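Local coordinates for TBC1 domain family member 22A (Homo sapiens, PDB 2QFZ), which may act as a GTPase-activating protein for Rab-family GTPases through its all-helical TBC domain, the part of the chain crystallised here, at residues D27-L32 against E41-L46; V55-W60 against F158-C163. One frame throughout, in Å; residues are numbered along the deposited sequence.

Interaction 1. Residues D27-L32 against E41-L46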
loop_
_atom_site.group_PDB
_atom_site.type_symbol
_atom_site.label_atom_id
_atom_site.label_comp_id
_atom_site.label_asym_id
_atom_site.label_seq_id
_atom_site.Cartn_x
_atom_site.Cartn_y
_atom_site.Cartn_z
ATOM N N ASP A 27 -16.748 13.846 13.398
ATOM C CA ASP A 27 -16.626 14.425 14.751
ATOM C C ASP A 27 -15.967 13.485 15.778
ATOM O O ASP A 27 -15.302 13.935 16.665
ATOM C CB ASP A 27 -18.009 14.879 15.272
ATOM N N LYS A 28 -16.138 12.175 15.641
ATOM C CA LYS A 28 -15.459 11.218 16.537
ATOM C C LYS A 28 -13.941 11.135 16.255
ATOM O O LYS A 28 -13.138 11.170 17.173
ATOM C CB LYS A 28 -16.106 9.823 16.422
ATOM C CG LYS A 28 -16.457 9.169 17.750
ATOM C CD LYS A 28 -17.895 8.634 17.761
ATOM C CE LYS A 28 -18.153 7.551 16.705
ATOM N NZ LYS A 28 -19.601 7.469 16.347
ATOM N N PHE A 29 -13.571 11.018 14.980
ATOM C CA PHE A 29 -12.159 11.078 14.564
ATOM C C PHE A 29 -11.485 12.362 15.047
ATOM O O PHE A 29 -10.425 12.326 15.684
ATOM C CB PHE A 29 -12.041 11.005 13.027
ATOM C CG PHE A 29 -12.073 9.630 12.506
ATOM C CD1 PHE A 29 -10.899 8.878 12.417
ATOM C CD2 PHE A 29 -13.268 9.040 12.171
ATOM C CE1 PHE A 29 -10.937 7.589 11.945
ATOM C CE2 PHE A 29 -13.304 7.719 11.713
ATOM C CZ PHE A 29 -12.145 7.014 11.589
ATOM N N LYS A 30 -12.128 13.488 14.782
ATOM C CA LYS A 30 -11.558 14.801 15.135
ATOM C C LYS A 30 -11.355 14.927 16.636
ATOM O O LYS A 30 -10.349 15.462 17.083
ATOM C CB LYS A 30 -12.442 15.932 14.620
ATOM C CG LYS A 30 -12.398 16.080 13.128
ATOM C CD LYS A 30 -13.249 17.263 12.642
ATOM N N GLN A 31 -12.294 14.388 17.411
ATOM C CA GLN A 31 -12.192 14.433 18.850
ATOM C C GLN A 31 -11.031 13.587 19.343
ATOM O O GLN A 31 -10.277 14.045 20.198
ATOM C CB GLN A 31 -13.490 14.006 19.513
ATOM C CG GLN A 31 -13.702 14.716 20.833
ATOM C CD GLN A 31 -14.941 14.270 21.552
ATOM O OE1 GLN A 31 -15.935 13.877 20.928
ATOM N NE2 GLN A 31 -14.906 14.343 22.886
ATOM N N LEU A 32 -10.874 12.366 18.804
ATOM C CA LEU A 32 -9.676 11.528 19.111
ATOM C C LEU A 32 -8.373 12.223 18.741
ATOM O O LEU A 32 -7.462 12.268 19.549
ATOM C CB LEU A 32 -9.691 10.159 18.406
ATOM C CG LEU A 32 -10.422 9.017 19.107
ATOM C CD1 LEU A 32 -10.596 7.846 18.157
ATOM C CD2 LEU A 32 -9.650 8.610 20.330
ATOM N N GLU A 41 -5.471 2.906 20.265
ATOM C CA GLU A 41 -6.311 1.701 20.262
ATOM C C GLU A 41 -7.682 2.044 19.722
ATOM O O GLU A 41 -8.147 1.424 18.748
ATOM C CB GLU A 41 -6.435 1.095 21.678
ATOM C CG GLU A 41 -7.521 -0.006 21.810
ATOM N N GLU A 42 -8.315 3.049 20.337
ATOM C CA GLU A 42 -9.579 3.566 19.861
ATOM C C GLU A 42 -9.548 4.115 18.429
ATOM O O GLU A 42 -10.483 3.908 17.683
ATOM C CB GLU A 42 -10.155 4.647 20.810
ATOM C CG GLU A 42 -10.916 4.104 21.998
ATOM C CD GLU A 42 -11.746 2.870 21.642
ATOM O OE1 GLU A 42 -12.766 3.025 20.926
ATOM O OE2 GLU A 42 -11.349 1.751 22.061
ATOM N N LEU A 43 -8.501 4.825 18.057
ATOM C CA LEU A 43 -8.356 5.302 16.657
ATOM C C LEU A 43 -8.306 4.141 15.640
ATOM O O LEU A 43 -8.978 4.217 14.604
ATOM C CB LEU A 43 -7.091 6.153 16.511
ATOM C CG LEU A 43 -6.880 6.948 15.224
ATOM C CD1 LEU A 43 -7.950 8.024 15.072
ATOM C CD2 LEU A 43 -5.440 7.538 15.190
ATOM N N ARG A 44 -7.500 3.110 15.947
ATOM C CA ARG A 44 -7.417 1.852 15.143
ATOM C C ARG A 44 -8.733 1.161 14.973
ATOM O O ARG A 44 -9.069 0.768 13.860
ATOM C CB ARG A 44 -6.467 0.832 15.764
ATOM C CG ARG A 44 -5.054 1.177 15.597
ATOM C CD ARG A 44 -4.151 0.112 16.118
ATOM N NE ARG A 44 -2.836 0.688 16.338
ATOM C CZ ARG A 44 -2.364 1.077 17.518
ATOM N NH1 ARG A 44 -3.080 0.895 18.632
ATOM N NH2 ARG A 44 -1.147 1.612 17.591
ATOM N N ARG A 45 -9.474 0.987 16.078
ATOM C CA ARG A 45 -10.808 0.373 16.025
ATOM C C ARG A 45 -11.777 1.183 15.151
ATOM O O ARG A 45 -12.634 0.609 14.472
ATOM C CB ARG A 45 -11.366 0.176 17.442
ATOM C CG ARG A 45 -12.834 -0.157 17.496
ATOM N N LEU A 46 -11.648 2.511 15.146
ATOM C CA LEU A 46 -12.512 3.327 14.283
ATOM C C LEU A 46 -12.039 3.281 12.816
ATOM O O LEU A 46 -12.835 3.253 11.912
ATOM C CB LEU A 46 -12.572 4.777 14.738
ATOM C CG LEU A 46 -13.536 5.171 15.851
ATOM C CD1 LEU A 46 -13.668 6.681 15.852
ATOM C CD2 LEU A 46 -14.885 4.524 15.704
#
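Two short helices near the N-terminus, 25-34 and 40-47, form a helical hairpin in this Rab-GAP TBC-domain construct; segments 27-32 and 41-46 run nearly antiparallel (157°), their axes 10.5 Å apart at the closest. L32 reaches across with its CD1 branch, which lies 3.7 Å from the backbone N of L43 and also meets the CD1 methyls of L43 and L46, while its CD2 sits 4.0 Å from CB of E42. L46 projects back the other way: its CG stands anti to the carbonyl carbon, and CD1 touches both L32 CD1 and K28 CB, 4.0 Å from the latter. The same methyl lies over one face of the F29 ring, toward the rim, the two side chains lying alongside and pointing in opposite senses; the far end of that ring, CZ, comes 3.9 Å from L46 CB. L43, with CG anti to the backbone N (chi1 -169°), brings CD1 to 4.1 Å from F29 CD1, crossing that side chain at about a right angle. K28 and E42 lie at the exposed margin and contribute aliphatic carbons. Beyond the leucines and F29 lies helix 56-63: F29 and L43 both rest on its T59, and L43 reaches L63, so the hairpin is seated on the next helix.

Interaction 2. Residues V55-W60 against F158-C163; sequences VRPMTW and FVVFIC
V55 occupies the N-cap position of helix 56-63, and its carbonyl O accepts two hydrogen bonds from T59, one from the backbone N and one from OG1 at 2.7 Å, the hydroxyl oxygen standing above the carbonyl plane. R56 follows with CG anti to the backbone N (chi1 -177°), so that its aliphatic part crosses V160 at about a right angle, CD lying 3.8 Å from V160 CG2; the chain bends at chi3, and NE forms a salt bridge with D268. P57 sits at the closest backbone approach, its CA 5.5 Å from that of F161. Its ring touches with CG, 3.6 Å from the carbonyl O of V160, and with CB, 4.1 Å from F161 CD1. One turn on, W60 lays one indole face against V160: CG2 stands over the six-membered ring in a CH-pi contact, 4.0 Å from the centroid and 23° off the normal, while R56 CG packs on the same face toward the rim. NE1 of W60 donates a hydrogen bond to D268 OD1, the oxygen that also pairs with R56. An alanine in place of W60 would remove the indole face against V160 and a donor to D268, and would probably loosen the packing of the two helices. CB of W60 lies near the plane of the F161 ring, at its edge. The directions of segments 56-60 and 158-162 differ by 124°, and their buried interface coheres through methyl, proline and ring contacts; the polar ends of R56 and W60 converge on one carboxylate, whose charge is likely to be steadied by both donors.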
loop_
_atom_site.group_PDB
_atom_site.type_symbol
_atom_site.label_atom_id
_atom_site.label_comp_id
_atom_site.label_asym_id
_atom_site.label_seq_id
_atom_site.Cartn_x
_atom_site.Cartn_y
_atom_site.Cartn_z
ATOM N N VAL A 55 -9.788 13.699 7.678
ATOM C CA VAL A 55 -8.856 13.326 8.732
ATOM C C VAL A 55 -7.894 12.193 8.339
ATOM O O VAL A 55 -7.112 11.717 9.179
ATOM C CB VAL A 55 -9.636 12.992 10.031
ATOM C CG1 VAL A 55 -10.288 14.248 10.561
ATOM C CG2 VAL A 55 -10.685 11.887 9.800
ATOM N N ARG A 56 -7.907 11.770 7.060
ATOM C CA ARG A 56 -7.091 10.630 6.667
ATOM C C ARG A 56 -5.589 10.920 6.750
ATOM O O ARG A 56 -4.875 10.145 7.335
ATOM C CB ARG A 56 -7.505 10.022 5.296
ATOM C CG ARG A 56 -6.738 8.809 4.914
ATOM C CD ARG A 56 -7.124 8.297 3.512
ATOM N NE ARG A 56 -8.250 7.367 3.527
ATOM C CZ ARG A 56 -9.332 7.437 2.753
ATOM N NH1 ARG A 56 -9.506 8.432 1.910
ATOM N NH2 ARG A 56 -10.268 6.503 2.857
ATOM N N PRO A 57 -5.112 12.059 6.209
ATOM C CA PRO A 57 -3.694 12.339 6.341
ATOM C C PRO A 57 -3.143 12.276 7.775
ATOM O O PRO A 57 -2.131 11.613 7.999
ATOM C CB PRO A 57 -3.564 13.765 5.749
ATOM C CG PRO A 57 -4.730 13.798 4.745
ATOM C CD PRO A 57 -5.814 13.145 5.505
ATOM N N MET A 58 -3.749 12.973 8.731
ATOM C CA MET A 58 -3.215 12.906 10.120
ATOM C C MET A 58 -3.436 11.518 10.771
ATOM O O MET A 58 -2.618 11.069 11.582
ATOM C CB MET A 58 -3.858 13.997 10.975
ATOM C CG MET A 58 -3.391 14.076 12.446
ATOM S SD MET A 58 -1.596 14.171 12.749
ATOM C CE MET A 58 -1.184 15.728 11.919
ATOM N N THR A 59 -4.582 10.875 10.493
ATOM C CA THR A 59 -4.815 9.513 10.998
ATOM C C THR A 59 -3.715 8.533 10.526
ATOM O O THR A 59 -3.103 7.858 11.346
ATOM C CB THR A 59 -6.227 9.005 10.669
ATOM O OG1 THR A 59 -7.202 9.912 11.183
ATOM C CG2 THR A 59 -6.495 7.616 11.289
ATOM N N TRP A 60 -3.440 8.481 9.222
ATOM C CA TRP A 60 -2.330 7.657 8.716
ATOM C C TRP A 60 -0.986 7.960 9.378
ATOM O O TRP A 60 -0.202 7.041 9.739
ATOM C CB TRP A 60 -2.198 7.813 7.193
ATOM C CG TRP A 60 -3.169 7.031 6.387
ATOM C CD1 TRP A 60 -4.374 6.576 6.777
ATOM C CD2 TRP A 60 -3.019 6.635 5.008
ATOM N NE1 TRP A 60 -4.979 5.873 5.765
ATOM C CE2 TRP A 60 -4.172 5.896 4.662
ATOM C CE3 TRP A 60 -1.986 6.744 4.076
ATOM C CZ2 TRP A 60 -4.340 5.309 3.407
ATOM C CZ3 TRP A 60 -2.156 6.169 2.814
ATOM C CH2 TRP A 60 -3.330 5.471 2.491
ATOM N N PHE A 158 1.442 9.668 -1.120
ATOM C CA PHE A 158 1.641 10.951 -1.752
ATOM C C PHE A 158 0.281 11.551 -2.097
ATOM O O PHE A 158 0.039 12.721 -1.845
ATOM C CB PHE A 158 2.539 10.825 -3.003
ATOM C CG PHE A 158 2.661 12.108 -3.787
ATOM C CD1 PHE A 158 3.635 13.068 -3.440
ATOM C CD2 PHE A 158 1.775 12.383 -4.833
ATOM C CE1 PHE A 158 3.732 14.288 -4.174
ATOM C CE2 PHE A 158 1.838 13.587 -5.547
ATOM C CZ PHE A 158 2.829 14.533 -5.232
ATOM N N VAL A 159 -0.614 10.733 -2.661
ATOM C CA VAL A 159 -1.932 11.204 -3.058
ATOM C C VAL A 159 -2.753 11.598 -1.831
ATOM O O VAL A 159 -3.340 12.659 -1.806
ATOM C CB VAL A 159 -2.662 10.166 -3.958
ATOM C CG1 VAL A 159 -4.149 10.457 -4.013
ATOM C CG2 VAL A 159 -2.020 10.148 -5.351
ATOM N N VAL A 160 -2.742 10.773 -0.796
ATOM C CA VAL A 160 -3.445 11.098 0.439
ATOM C C VAL A 160 -2.929 12.434 1.006
ATOM O O VAL A 160 -3.740 13.345 1.284
ATOM C CB VAL A 160 -3.381 9.909 1.468
ATOM C CG1 VAL A 160 -3.739 10.314 2.897
ATOM C CG2 VAL A 160 -4.294 8.775 1.003
ATOM N N PHE A 161 -1.601 12.567 1.129
ATOM C CA PHE A 161 -1.009 13.752 1.729
ATOM C C PHE A 161 -1.127 15.010 0.849
ATOM O O PHE A 161 -1.418 16.066 1.367
ATOM C CB PHE A 161 0.455 13.530 2.158
ATOM C CG PHE A 161 0.655 12.405 3.130
ATOM C CD1 PHE A 161 -0.357 11.973 3.982
ATOM C CD2 PHE A 161 1.902 11.798 3.235
ATOM C CE1 PHE A 161 -0.139 10.919 4.890
ATOM C CE2 PHE A 161 2.118 10.744 4.145
ATOM C CZ PHE A 161 1.082 10.321 4.987
ATOM N N ILE A 162 -0.982 14.902 -0.471
ATOM C CA ILE A 162 -1.137 16.077 -1.320
ATOM C C ILE A 162 -2.587 16.556 -1.344
ATOM O O ILE A 162 -2.836 17.746 -1.499
ATOM C CB ILE A 162 -0.567 15.866 -2.741
ATOM C CG1 ILE A 162 -0.287 17.237 -3.390
ATOM C CG2 ILE A 162 -1.507 15.022 -3.623
ATOM C CD1 ILE A 162 0.810 17.230 -4.389
ATOM N N CYS A 163 -3.542 15.641 -1.124
ATOM C CA CYS A 163 -4.959 15.977 -1.123
ATOM C C CYS A 163 -5.408 16.853 0.059
ATOM O O CYS A 163 -6.502 17.378 0.025
ATOM C CB CYS A 163 -5.843 14.714 -1.206
ATOM S SG CYS A 163 -6.024 14.042 -2.910
#

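Overall arrangement
Both interactions lie on the same side of the chain's centre, about 16 Å apart between their own centres, and follow in series: both segments of interaction 1 precede those of interaction 2 in the chain. Helix 56-63 joins them. One of its sides receives the N-terminal pair of helices, with F29 CB 3.6 Å from V55 CG2 and L43 CG 4.0 Å from T59 CG2; another packs on helix 150-162, some hundred residues later. Interaction 1 is a local, partly buried contact centred about 22 Å from the chain's centre, whereas interaction 2 is buried, its centre about 13 Å from it. The N-terminal helices are thus tied, through helix 56-63, to the interior of the all-helical domain.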